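Lombricine kinase (Urechis caupo, PDB 3JPZ) probably catalyses the reversible transfer of a phosphoryl group between ATP and the guanidino compound lombricine, as a member of the phosphagen kinase family. Local coordinates at residues His287-Ser290 / Lys291-Lys294; Lys346-Asp349 / Met350-Leu354. All blocks are in the same frame, centred on the assembly; numbering follows the deposited sequence.

Contact 1: residues His287-Ser290 / Lys291-Lys294; sequences HQLS and KHPK
Lys291 folds back over His287, and its side chain runs along the carbonyl group of that residue. CE lies 3.1 Å from His287 O, and NZ lies at the same distance from that oxygen. The chain is extended at chi2 and chi3 and bends only at chi4 (-43°), which turns the amine in over the carbonyl. A water beside the amine donates a hydrogen bond to Ser290 OG at 3.3 Å and weakly accepts one from NZ. Asp319 gives the amine a long, weak ion pair and takes a hydrogen bond from His287 ND1.

Two backbone bonds close the turn beneath this side chain. Lys291 N donates to Gln288 O at 3.1 Å, and His292 N donates to Leu289 O at 2.9 Å. In both, the donor stands well above the carbonyl plane, 72° out of it in the second. These i to i+3 bonds are the tight pattern of a 3-10 turn.

Beside the turn, CD1 of Leu289 meets CB of His292 at 4.1 Å, and the two side chains run obliquely past each other. CG of His292 is anti to the backbone N (chi1 -165°). From there the ring accepts a bond at ND1 from Lys294 N, 3.0 Å long and tilted from the ring plane. Pro293 CD lies over the rim of one ring face. A second water donates to both Ser290 O and His292 O.

Further out, Ser290 OG bonds Leu286 O. The Glu351 carboxylate holds the turn by accepting hydrogen bonds from Gln288 N and Leu289 N. Leu289 packs on Leu347, Met350 and Leu354 of helix 333-355 and on Phe295 and Ile298 of helix 295-301. The arrangement is a 3-10 turn within the loop that links strand 279-285 of the catalytic-domain sheet to helix 295-301, with Lys294 as the N-cap residue.

Contact 2: residues Lys346-Asp349 / Met350-Leu354; sequences KLID and MEQAL
This contact is a run of regular alpha-helix near the C-terminal end of helix 333-355, and Ile348 and Gln352 meet on one of its faces. Their side chains lie side by side and point the same way. CG2 of Ile348 touches the amide carbon CD of Gln352 at 3.7 Å. Gln352 is extended beyond CG (chi2 169°), and the CG2 methyl sits over the face of its amide, nearly above CD.

Asp349 passes Gln352 at a slant, with carboxylate and amide planes 18° apart. One water joins them. It donates to Asp349 OD1 at 2.7 Å and to Gln352 OE1 at 2.7 Å, and so links two oxygens that, with the aspartate ionised, are both acceptors. OD1 of Asp349 also has a salt bridge to Lys345.

The backbone follows the i to i+4 pattern of the alpha-helix. Gln352 N donates to Ile348 O at 2.9 Å, nearly in line with the carbonyl bond. Ala353 N reaches Asp349 O at 3.0 Å, and Ala353 CB rests 3.4 Å from the same oxygen.

Toward the protein, CG of Met350 lies 3.3 Å from Lys346 O, and the Met350 side chain packs on Ile298 of helix 295-301 and on Pro365. Glu351 bends at chi2 (57°), and its carboxylate is turned toward residues 287-290.

Overall arrangement
Contacts 1 and 2 lie next to each other in the catalytic domain, with centres 10 Å apart. The joint between them is the carboxylate of Glu351: OE2 is 2.8 Å from Gln288 N and OE1 is 2.8 Å from Leu289 N. Leu289 CD2 also packs against Leu347 O at 3.5 Å. The 3-10 turn thus sits on helix 333-355. Both contacts lie back from the nucleotide site. The side chain of His287 is about 11 Å from that of Thr309, which binds ADP in another structure of this protein. Leu347 is about 7 Å, side chain to side chain, from Val282, a predicted ATP-binding residue.

Contact 1: residues His287-Ser290 / Lys291-Lys294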
ATOM      1  N   HIS A 287      33.678  10.841  21.589  1.00 14.46           N
ATOM      2  CA  HIS A 287      33.828  12.287  21.503  1.00 19.95           C
ATOM      3  C   HIS A 287      34.882  12.675  20.475  1.00 12.01           C
ATOM      4  O   HIS A 287      34.614  13.429  19.550  1.00 19.49           O
ATOM      5  CB  HIS A 287      34.187  12.869  22.872  1.00 18.58           C
ATOM      6  CG  HIS A 287      33.096  12.734  23.889  1.00 14.84           C
ATOM      7  ND1 HIS A 287      31.845  13.286  23.717  1.00 18.45           N
ATOM      8  CD2 HIS A 287      33.074  12.123  25.099  1.00 11.42           C
ATOM      9  CE1 HIS A 287      31.096  13.012  24.771  1.00 11.83           C
ATOM     10  NE2 HIS A 287      31.820  12.313  25.625  1.00 11.51           N
ATOM     11  N   GLN A 288      36.075  12.126  20.627  1.00 14.09           N
ATOM     12  CA  GLN A 288      37.226  12.560  19.849  1.00 29.22           C
ATOM     13  C   GLN A 288      37.255  11.917  18.479  1.00 19.36           C
ATOM     14  O   GLN A 288      37.572  12.563  17.484  1.00 12.16           O
ATOM     15  CB  GLN A 288      38.512  12.222  20.603  1.00 28.48           C
ATOM     16  CG  GLN A 288      38.649  12.972  21.905  1.00 26.12           C
ATOM     17  CD  GLN A 288      38.344  14.441  21.731  1.00 28.78           C
ATOM     18  OE1 GLN A 288      39.000  15.132  20.952  1.00 37.25           O
ATOM     19  NE2 GLN A 288      37.329  14.928  22.442  1.00 43.42           N
ATOM     20  N   LEU A 289      36.903  10.641  18.428  1.00 11.52           N
ATOM     21  CA  LEU A 289      37.125   9.846  17.224  1.00 12.07           C
ATOM     22  C   LEU A 289      36.173  10.268  16.113  1.00 11.84           C
ATOM     23  O   LEU A 289      36.507  10.204  14.931  1.00 12.64           O
ATOM     24  CB  LEU A 289      36.964   8.358  17.534  1.00 16.25           C
ATOM     25  CG  LEU A 289      37.354   7.422  16.393  1.00 10.90           C
ATOM     26  CD1 LEU A 289      38.804   7.662  15.990  1.00 13.05           C
ATOM     27  CD2 LEU A 289      37.129   5.974  16.782  1.00 18.25           C
ATOM     28  N   SER A 290      34.986  10.712  16.506  1.00 21.38           N
ATOM     29  CA  SER A 290      33.979  11.152  15.556  1.00 24.34           C
ATOM     30  C   SER A 290      34.362  12.483  14.913  1.00 26.05           C
ATOM     31  O   SER A 290      33.795  12.874  13.894  1.00 26.70           O
ATOM     32  CB  SER A 290      32.635  11.304  16.251  1.00 30.93           C
ATOM     33  OG  SER A 290      32.737  12.184  17.352  1.00 23.32           O
ATOM     34  N   LYS A 291      35.310  13.185  15.523  1.00 21.64           N
ATOM     35  CA  LYS A 291      35.834  14.411  14.938  1.00 14.41           C
ATOM     36  C   LYS A 291      37.066  14.105  14.097  1.00 20.63           C
ATOM     37  O   LYS A 291      37.597  14.983  13.415  1.00 15.96           O
ATOM     38  CB  LYS A 291      36.196  15.419  16.026  1.00 25.46           C
ATOM     39  CG  LYS A 291      35.124  15.627  17.077  1.00 24.21           C
ATOM     40  CD  LYS A 291      35.558  16.665  18.114  1.00 31.17           C
ATOM     41  CE  LYS A 291      34.792  16.525  19.431  1.00 41.48           C
ATOM     42  NZ  LYS A 291      33.330  16.281  19.246  1.00 38.93           N
ATOM     43  N   HIS A 292      37.521  12.856  14.151  1.00 20.76           N
ATOM     44  CA  HIS A 292      38.708  12.455  13.407  1.00 17.75           C
ATOM     45  C   HIS A 292      38.387  12.332  11.917  1.00 20.14           C
ATOM     46  O   HIS A 292      37.376  11.733  11.544  1.00 15.90           O
ATOM     47  CB  HIS A 292      39.262  11.131  13.935  1.00 20.35           C
ATOM     48  CG  HIS A 292      40.655  10.834  13.465  1.00 14.34           C
ATOM     49  ND1 HIS A 292      40.920  10.240  12.250  1.00 15.00           N
ATOM     50  CD2 HIS A 292      41.859  11.059  14.044  1.00 11.89           C
ATOM     51  CE1 HIS A 292      42.227  10.105  12.102  1.00 18.79           C
ATOM     52  NE2 HIS A 292      42.821  10.596  13.176  1.00 15.45           N
ATOM     53  N   PRO A 293      39.255  12.900  11.064  1.00 19.44           N
ATOM     54  CA  PRO A 293      39.096  12.887   9.604  1.00 18.96           C
ATOM     55  C   PRO A 293      38.905  11.491   9.010  1.00 21.86           C
ATOM     56  O   PRO A 293      38.284  11.377   7.958  1.00 18.65           O
ATOM     57  CB  PRO A 293      40.410  13.488   9.100  1.00 24.40           C
ATOM     58  CG  PRO A 293      40.906  14.317  10.226  1.00 36.24           C
ATOM     59  CD  PRO A 293      40.458  13.641  11.483  1.00 35.92           C
ATOM     60  N   LYS A 294      39.414  10.454   9.673  1.00 15.24           N
ATOM     61  CA  LYS A 294      39.342   9.099   9.139  1.00 13.00           C
ATOM     62  C   LYS A 294      38.269   8.276   9.849  1.00 14.98           C
ATOM     63  O   LYS A 294      38.257   7.051   9.779  1.00 17.21           O
ATOM     64  CB  LYS A 294      40.700   8.406   9.268  1.00 13.05           C
ATOM     65  CG  LYS A 294      41.852   9.169   8.601  1.00 18.65           C
ATOM     66  CD  LYS A 294      42.736   8.239   7.772  1.00 38.07           C
ATOM     67  CE  LYS A 294      44.203   8.666   7.778  1.00 47.41           C
ATOM     68  NZ  LYS A 294      44.468   9.887   6.964  1.00 53.01           N
TER
HETATM   69  O   HOH W   1      35.097  13.008  11.561  1.00 25.97           O
HETATM   70  O   HOH W   2      31.439  15.113  16.608  1.00 31.03           O

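Contact 2: residues Lys346-Asp349 / Met350-Leu354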
ATOM      1  N   LYS A 346      38.401  -1.552  19.145  1.00 12.23           N
ATOM      2  CA  LYS A 346      39.350  -0.720  18.404  1.00 13.27           C
ATOM      3  C   LYS A 346      38.925   0.744  18.420  1.00 13.38           C
ATOM      4  O   LYS A 346      39.756   1.638  18.591  1.00 13.20           O
ATOM      5  CB  LYS A 346      39.502  -1.204  16.952  1.00 12.56           C
ATOM      6  CG  LYS A 346      40.007  -2.642  16.840  1.00 37.10           C
ATOM      7  CD  LYS A 346      40.258  -3.071  15.396  1.00 36.06           C
ATOM      8  CE  LYS A 346      40.270  -4.598  15.270  1.00 40.10           C
ATOM      9  NZ  LYS A 346      40.226  -5.079  13.856  1.00 28.47           N
ATOM     10  N   LEU A 347      37.634   0.984  18.213  1.00 12.85           N
ATOM     11  CA  LEU A 347      37.089   2.326  18.265  1.00 12.50           C
ATOM     12  C   LEU A 347      37.452   2.969  19.595  1.00 19.37           C
ATOM     13  O   LEU A 347      37.909   4.109  19.643  1.00 13.02           O
ATOM     14  CB  LEU A 347      35.574   2.291  18.082  1.00 12.13           C
ATOM     15  CG  LEU A 347      35.115   1.860  16.688  1.00 12.18           C
ATOM     16  CD1 LEU A 347      33.636   1.484  16.667  1.00 12.57           C
ATOM     17  CD2 LEU A 347      35.414   2.941  15.669  1.00 17.28           C
ATOM     18  N   ILE A 348      37.258   2.218  20.673  1.00 12.51           N
ATOM     19  CA  ILE A 348      37.588   2.690  22.013  1.00 13.13           C
ATOM     20  C   ILE A 348      39.090   2.926  22.185  1.00 12.20           C
ATOM     21  O   ILE A 348      39.487   3.923  22.770  1.00 13.34           O
ATOM     22  CB  ILE A 348      37.102   1.693  23.087  1.00 13.07           C
ATOM     23  CG1 ILE A 348      35.573   1.682  23.146  1.00 11.81           C
ATOM     24  CG2 ILE A 348      37.669   2.056  24.450  1.00 13.24           C
ATOM     25  CD1 ILE A 348      35.001   0.473  23.857  1.00 11.62           C
ATOM     26  N   ASP A 349      39.917   2.013  21.673  1.00 12.44           N
ATOM     27  CA  ASP A 349      41.369   2.182  21.711  1.00 14.94           C
ATOM     28  C   ASP A 349      41.759   3.519  21.075  1.00 17.87           C
ATOM     29  O   ASP A 349      42.617   4.241  21.574  1.00 14.01           O
ATOM     30  CB  ASP A 349      42.082   1.046  20.967  1.00 12.62           C
ATOM     31  CG  ASP A 349      41.979  -0.286  21.681  1.00 14.58           C
ATOM     32  OD1 ASP A 349      41.555  -0.311  22.852  1.00 23.17           O
ATOM     33  OD2 ASP A 349      42.335  -1.313  21.065  1.00 25.92           O
ATOM     34  N   MET A 350      41.114   3.852  19.969  1.00 12.78           N
ATOM     35  CA  MET A 350      41.439   5.087  19.260  1.00 13.54           C
ATOM     36  C   MET A 350      40.910   6.274  20.038  1.00 13.51           C
ATOM     37  O   MET A 350      41.551   7.323  20.103  1.00 13.47           O
ATOM     38  CB  MET A 350      40.827   5.083  17.867  1.00 13.73           C
ATOM     39  CG  MET A 350      41.350   4.001  16.960  1.00 26.02           C
ATOM     40  SD  MET A 350      40.395   3.948  15.436  1.00 24.22           S
ATOM     41  CE  MET A 350      41.359   2.802  14.472  1.00 32.58           C
ATOM     42  N   GLU A 351      39.729   6.110  20.628  1.00 13.04           N
ATOM     43  CA  GLU A 351      39.134   7.179  21.409  1.00 12.61           C
ATOM     44  C   GLU A 351      40.082   7.547  22.544  1.00 21.45           C
ATOM     45  O   GLU A 351      40.394   8.717  22.742  1.00 19.89           O
ATOM     46  CB  GLU A 351      37.770   6.759  21.962  1.00 12.78           C
ATOM     47  CG  GLU A 351      37.038   7.847  22.718  1.00 13.54           C
ATOM     48  CD  GLU A 351      36.813   9.103  21.892  1.00 16.50           C
ATOM     49  OE1 GLU A 351      36.493   9.008  20.686  1.00 12.79           O
ATOM     50  OE2 GLU A 351      36.939  10.197  22.466  1.00 19.53           O
ATOM     51  N   GLN A 352      40.567   6.539  23.263  1.00 12.81           N
ATOM     52  CA  GLN A 352      41.415   6.767  24.430  1.00 12.57           C
ATOM     53  C   GLN A 352      42.731   7.392  24.003  1.00 16.24           C
ATOM     54  O   GLN A 352      43.225   8.316  24.651  1.00 13.79           O
ATOM     55  CB  GLN A 352      41.644   5.461  25.196  1.00 12.74           C
ATOM     56  CG  GLN A 352      40.360   4.910  25.782  1.00 12.25           C
ATOM     57  CD  GLN A 352      40.479   3.492  26.314  1.00 17.92           C
ATOM     58  OE1 GLN A 352      41.180   2.640  25.756  1.00 13.15           O
ATOM     59  NE2 GLN A 352      39.765   3.226  27.391  1.00 17.47           N
ATOM     60  N   ALA A 353      43.287   6.888  22.905  1.00 17.40           N
ATOM     61  CA  ALA A 353      44.497   7.447  22.325  1.00 13.43           C
ATOM     62  C   ALA A 353      44.360   8.947  22.098  1.00 13.36           C
ATOM     63  O   ALA A 353      45.260   9.709  22.439  1.00 16.06           O
ATOM     64  CB  ALA A 353      44.819   6.753  21.019  1.00 13.92           C
ATOM     65  N   LEU A 354      43.237   9.356  21.512  1.00 15.66           N
ATOM     66  CA  LEU A 354      42.973  10.759  21.211  1.00 24.03           C
ATOM     67  C   LEU A 354      42.711  11.560  22.480  1.00 23.28           C
ATOM     68  O   LEU A 354      43.060  12.735  22.560  1.00 24.88           O
ATOM     69  CB  LEU A 354      41.764  10.883  20.282  1.00 15.34           C
ATOM     70  CG  LEU A 354      41.913  10.255  18.896  1.00 19.81           C
ATOM     71  CD1 LEU A 354      40.565  10.164  18.198  1.00 20.04           C
ATOM     72  CD2 LEU A 354      42.905  11.053  18.058  1.00 26.53           C
TER
HETATM   73  O   HOH W   3      40.091   0.298  25.012  1.00 12.88           O